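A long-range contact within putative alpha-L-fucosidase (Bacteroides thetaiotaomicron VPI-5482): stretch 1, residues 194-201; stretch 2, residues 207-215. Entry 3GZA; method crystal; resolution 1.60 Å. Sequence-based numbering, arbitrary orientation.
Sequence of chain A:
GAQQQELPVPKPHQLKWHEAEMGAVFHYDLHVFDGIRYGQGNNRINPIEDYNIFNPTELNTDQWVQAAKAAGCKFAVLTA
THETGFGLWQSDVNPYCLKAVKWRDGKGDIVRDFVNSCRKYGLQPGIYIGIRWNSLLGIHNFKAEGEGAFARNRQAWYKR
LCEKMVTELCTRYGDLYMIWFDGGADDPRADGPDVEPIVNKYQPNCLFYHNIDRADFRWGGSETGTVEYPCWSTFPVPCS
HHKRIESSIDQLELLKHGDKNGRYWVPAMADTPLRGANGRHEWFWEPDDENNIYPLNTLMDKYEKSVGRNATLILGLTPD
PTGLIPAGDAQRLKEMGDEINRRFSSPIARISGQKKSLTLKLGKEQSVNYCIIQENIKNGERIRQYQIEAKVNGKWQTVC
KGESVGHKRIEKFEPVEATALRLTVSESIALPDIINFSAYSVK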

# COMPACT_ATOMS: atom_id res chain seq x y z
N ASP A 194 13.92 -12.52 8.26
CA ASP A 194 15.26 -12.90 8.60
C ASP A 194 16.11 -11.62 8.63
O ASP A 194 16.90 -11.31 7.72
CB ASP A 194 15.79 -13.90 7.61
CG ASP A 194 17.03 -14.64 8.11
OD1 ASP A 194 17.48 -14.39 9.27
OD2 ASP A 194 17.58 -15.44 7.33
N VAL A 195 15.96 -10.91 9.76
CA VAL A 195 16.53 -9.57 9.92
C VAL A 195 17.87 -9.48 10.63
O VAL A 195 18.60 -8.51 10.45
CB VAL A 195 15.51 -8.60 10.60
CG1 VAL A 195 14.34 -8.29 9.61
CG2 VAL A 195 14.96 -9.17 11.93
N GLU A 196 18.23 -10.47 11.44
CA GLU A 196 19.46 -10.37 12.19
C GLU A 196 20.66 -10.29 11.25
O GLU A 196 21.55 -9.47 11.48
CB GLU A 196 19.61 -11.52 13.22
CG GLU A 196 20.77 -11.25 14.12
CD GLU A 196 21.29 -12.47 14.85
OE1 GLU A 196 20.61 -13.54 14.88
OE2 GLU A 196 22.41 -12.35 15.41
N PRO A 197 20.68 -11.07 10.16
CA PRO A 197 21.84 -10.93 9.27
C PRO A 197 21.95 -9.59 8.61
O PRO A 197 23.07 -9.16 8.28
CB PRO A 197 21.59 -11.99 8.19
CG PRO A 197 20.70 -12.98 8.83
CD PRO A 197 19.82 -12.20 9.72
N ILE A 198 20.82 -8.95 8.37
CA ILE A 198 20.80 -7.60 7.75
C ILE A 198 21.40 -6.59 8.72
O ILE A 198 22.28 -5.80 8.36
CB ILE A 198 19.39 -7.19 7.35
CG1 ILE A 198 18.83 -8.12 6.30
CG2 ILE A 198 19.36 -5.74 6.79
CD1 ILE A 198 17.33 -7.90 6.11
N VAL A 199 20.97 -6.65 9.97
CA VAL A 199 21.47 -5.74 11.00
C VAL A 199 22.96 -6.04 11.22
O VAL A 199 23.81 -5.13 11.29
CB VAL A 199 20.63 -5.81 12.28
CG1 VAL A 199 21.28 -4.91 13.38
CG2 VAL A 199 19.19 -5.43 12.00
N ASN A 200 23.36 -7.31 11.21
CA ASN A 200 24.77 -7.61 11.44
C ASN A 200 25.66 -7.09 10.32
O ASN A 200 26.76 -6.63 10.56
CB ASN A 200 24.99 -9.12 11.56
CG ASN A 200 24.62 -9.66 12.93
OD1 ASN A 200 24.62 -8.90 13.93
ND2 ASN A 200 24.36 -10.97 12.99
N LYS A 201 25.19 -7.19 9.09
CA LYS A 201 25.98 -6.76 7.97
C LYS A 201 26.12 -5.25 7.89
O LYS A 201 27.23 -4.71 7.72
CB LYS A 201 25.36 -7.26 6.68
CG LYS A 201 26.10 -6.85 5.42
CD LYS A 201 25.54 -7.47 4.20
CE LYS A 201 26.35 -7.10 2.95
NZ LYS A 201 25.78 -7.73 1.73
N LEU A 207 22.49 -2.07 18.47
CA LEU A 207 21.81 -3.01 19.36
C LEU A 207 20.65 -3.61 18.62
O LEU A 207 19.83 -2.89 18.06
CB LEU A 207 21.33 -2.32 20.63
CG LEU A 207 22.41 -1.71 21.53
CD1 LEU A 207 21.84 -0.51 22.42
CD2 LEU A 207 23.15 -2.79 22.36
N PHE A 208 20.58 -4.92 18.64
CA PHE A 208 19.53 -5.68 17.95
C PHE A 208 18.48 -6.09 19.01
O PHE A 208 18.79 -6.87 19.94
CB PHE A 208 20.11 -6.91 17.28
CG PHE A 208 19.09 -7.75 16.55
CD1 PHE A 208 18.71 -7.45 15.24
CD2 PHE A 208 18.48 -8.83 17.20
CE1 PHE A 208 17.77 -8.21 14.60
CE2 PHE A 208 17.54 -9.58 16.55
CZ PHE A 208 17.18 -9.29 15.26
N TYR A 209 17.27 -5.53 18.91
CA TYR A 209 16.23 -5.79 19.89
C TYR A 209 14.93 -6.00 19.14
O TYR A 209 14.24 -5.01 18.82
CB TYR A 209 16.20 -4.63 20.89
CG TYR A 209 15.16 -4.80 21.93
CD1 TYR A 209 15.31 -5.72 22.94
CD2 TYR A 209 14.01 -4.03 21.91
CE1 TYR A 209 14.32 -5.90 23.88
CE2 TYR A 209 12.98 -4.25 22.85
CZ TYR A 209 13.16 -5.19 23.81
OH TYR A 209 12.22 -5.49 24.76
N HIS A 210 14.48 -7.23 18.88
CA HIS A 210 15.00 -8.51 19.31
C HIS A 210 14.22 -9.55 18.52
O HIS A 210 13.25 -9.23 17.86
CB HIS A 210 14.75 -8.75 20.81
CG HIS A 210 13.33 -8.57 21.22
ND1 HIS A 210 12.50 -9.62 21.52
CD2 HIS A 210 12.60 -7.43 21.39
CE1 HIS A 210 11.31 -9.14 21.86
NE2 HIS A 210 11.35 -7.82 21.82
N ASN A 211 14.66 -10.80 18.57
CA ASN A 211 13.89 -11.90 18.00
C ASN A 211 14.11 -13.17 18.81
O ASN A 211 14.72 -13.14 19.88
CB ASN A 211 14.11 -12.05 16.50
CG ASN A 211 15.44 -12.68 16.16
OD1 ASN A 211 16.26 -12.97 17.03
ND2 ASN A 211 15.67 -12.87 14.85
N ILE A 212 13.62 -14.32 18.32
CA ILE A 212 13.76 -15.53 19.09
C ILE A 212 15.18 -15.96 19.33
O ILE A 212 15.44 -16.75 20.21
CB ILE A 212 12.93 -16.68 18.41
CG1 ILE A 212 12.58 -17.79 19.38
CG2 ILE A 212 13.63 -17.21 17.11
CD1 ILE A 212 11.45 -18.63 18.84
N ASP A 213 16.09 -15.52 18.48
CA ASP A 213 17.50 -15.94 18.55
C ASP A 213 18.36 -15.00 19.38
O ASP A 213 19.38 -15.44 19.94
CB ASP A 213 18.12 -15.98 17.15
CG ASP A 213 17.51 -17.02 16.27
OD1 ASP A 213 17.10 -18.09 16.78
OD2 ASP A 213 17.40 -16.79 15.04
N ARG A 214 17.98 -13.74 19.44
CA ARG A 214 18.81 -12.71 20.02
C ARG A 214 18.11 -11.48 20.52
O ARG A 214 17.23 -10.93 19.85
CB ARG A 214 19.80 -12.27 18.92
CG ARG A 214 20.76 -11.19 19.33
CD ARG A 214 21.64 -10.80 18.19
NE ARG A 214 22.37 -9.55 18.39
CZ ARG A 214 23.12 -8.99 17.45
NH1 ARG A 214 23.34 -9.59 16.29
NH2 ARG A 214 23.74 -7.85 17.68
N ALA A 215 18.53 -11.01 21.70
CA ALA A 215 18.12 -9.72 22.26
C ALA A 215 19.38 -9.13 22.89
O ALA A 215 20.03 -9.78 23.70
CB ALA A 215 17.07 -9.87 23.31
O HOH W 1 18.06 -14.44 13.97
O HOH W 2 26.55 -7.08 15.78

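The strongest polar link between the stretches runs through one nitrogen, R214 NH1. R214 NH1 donates to E196 OE2 at 3.0 Å with an N-H...O angle of 167°, close to linear, and because a guanidinium meets a carboxylate the contact is also a salt bridge. The same nitrogen donates to the amide oxygen of N200: R214 NH1 to N200 OD1 is 2.8 Å, at 156°. Both acceptors lie at the edge of the guanidinium, near its plane, which is where its N-H bonds point. The extended R214 side chain, with chi1, chi2 and chi3 all t, carries the group out to the helix. E196 and N200 are four residues apart, one helical turn, so their side chains can converge on a single donor; the turn itself is closed by N200 N to E196 O at 2.8 Å. A weak hydrogen bond from N200 ND2 to E196 OE2, 3.4 Å and 148°, joins the two acceptor side chains.

The other carboxylate oxygen of E196 faces a like charge, with E196 OE1 4.6 Å from D213 OD2. Water 1 lies between them and donates to both, at 2.9 Å from E196 OE1 and 2.7 Å from D213 OD2, while accepting from N211 ND2 at 3.0 Å. With both its protons directed at carboxylate oxygens, the water eases an otherwise unfavourable approach. N211 also organises its own loop: its OD1 accepts from D213 N at 2.9 Å and from R214 N at 3.1 Å, tying together the backbone that presents the acidic and basic side chains.

Beneath this polar layer, the ring of F208 supplies the main apolar surface of its stretch. The aliphatic part of E196 covers one face: E196 CG lies 4.2 Å from the centroid of the F208 ring and only 8° off the ring normal, a CH-pi arrangement, and E196 CB comes to 3.9 Å from F208 CZ. E196 thus packs through its methylenes while its carboxylate bonds. At the ring edge are two valine methyls, V199 CG2 at 3.8 Å from F208 CD1 and V195 CG2 at 4.0 Å from F208 CE1.

The backbones themselves stand apart. The nearest CA atoms, those of V199 in the helix and F208 in the strand 207-209, are 7.2 Å apart, and the CA-to-CB bonds of both residues point toward the opposing stretch. Both direct hydrogen bonds across the interface are between side chains, and the contact buries 339 Å² in total, both sides summed.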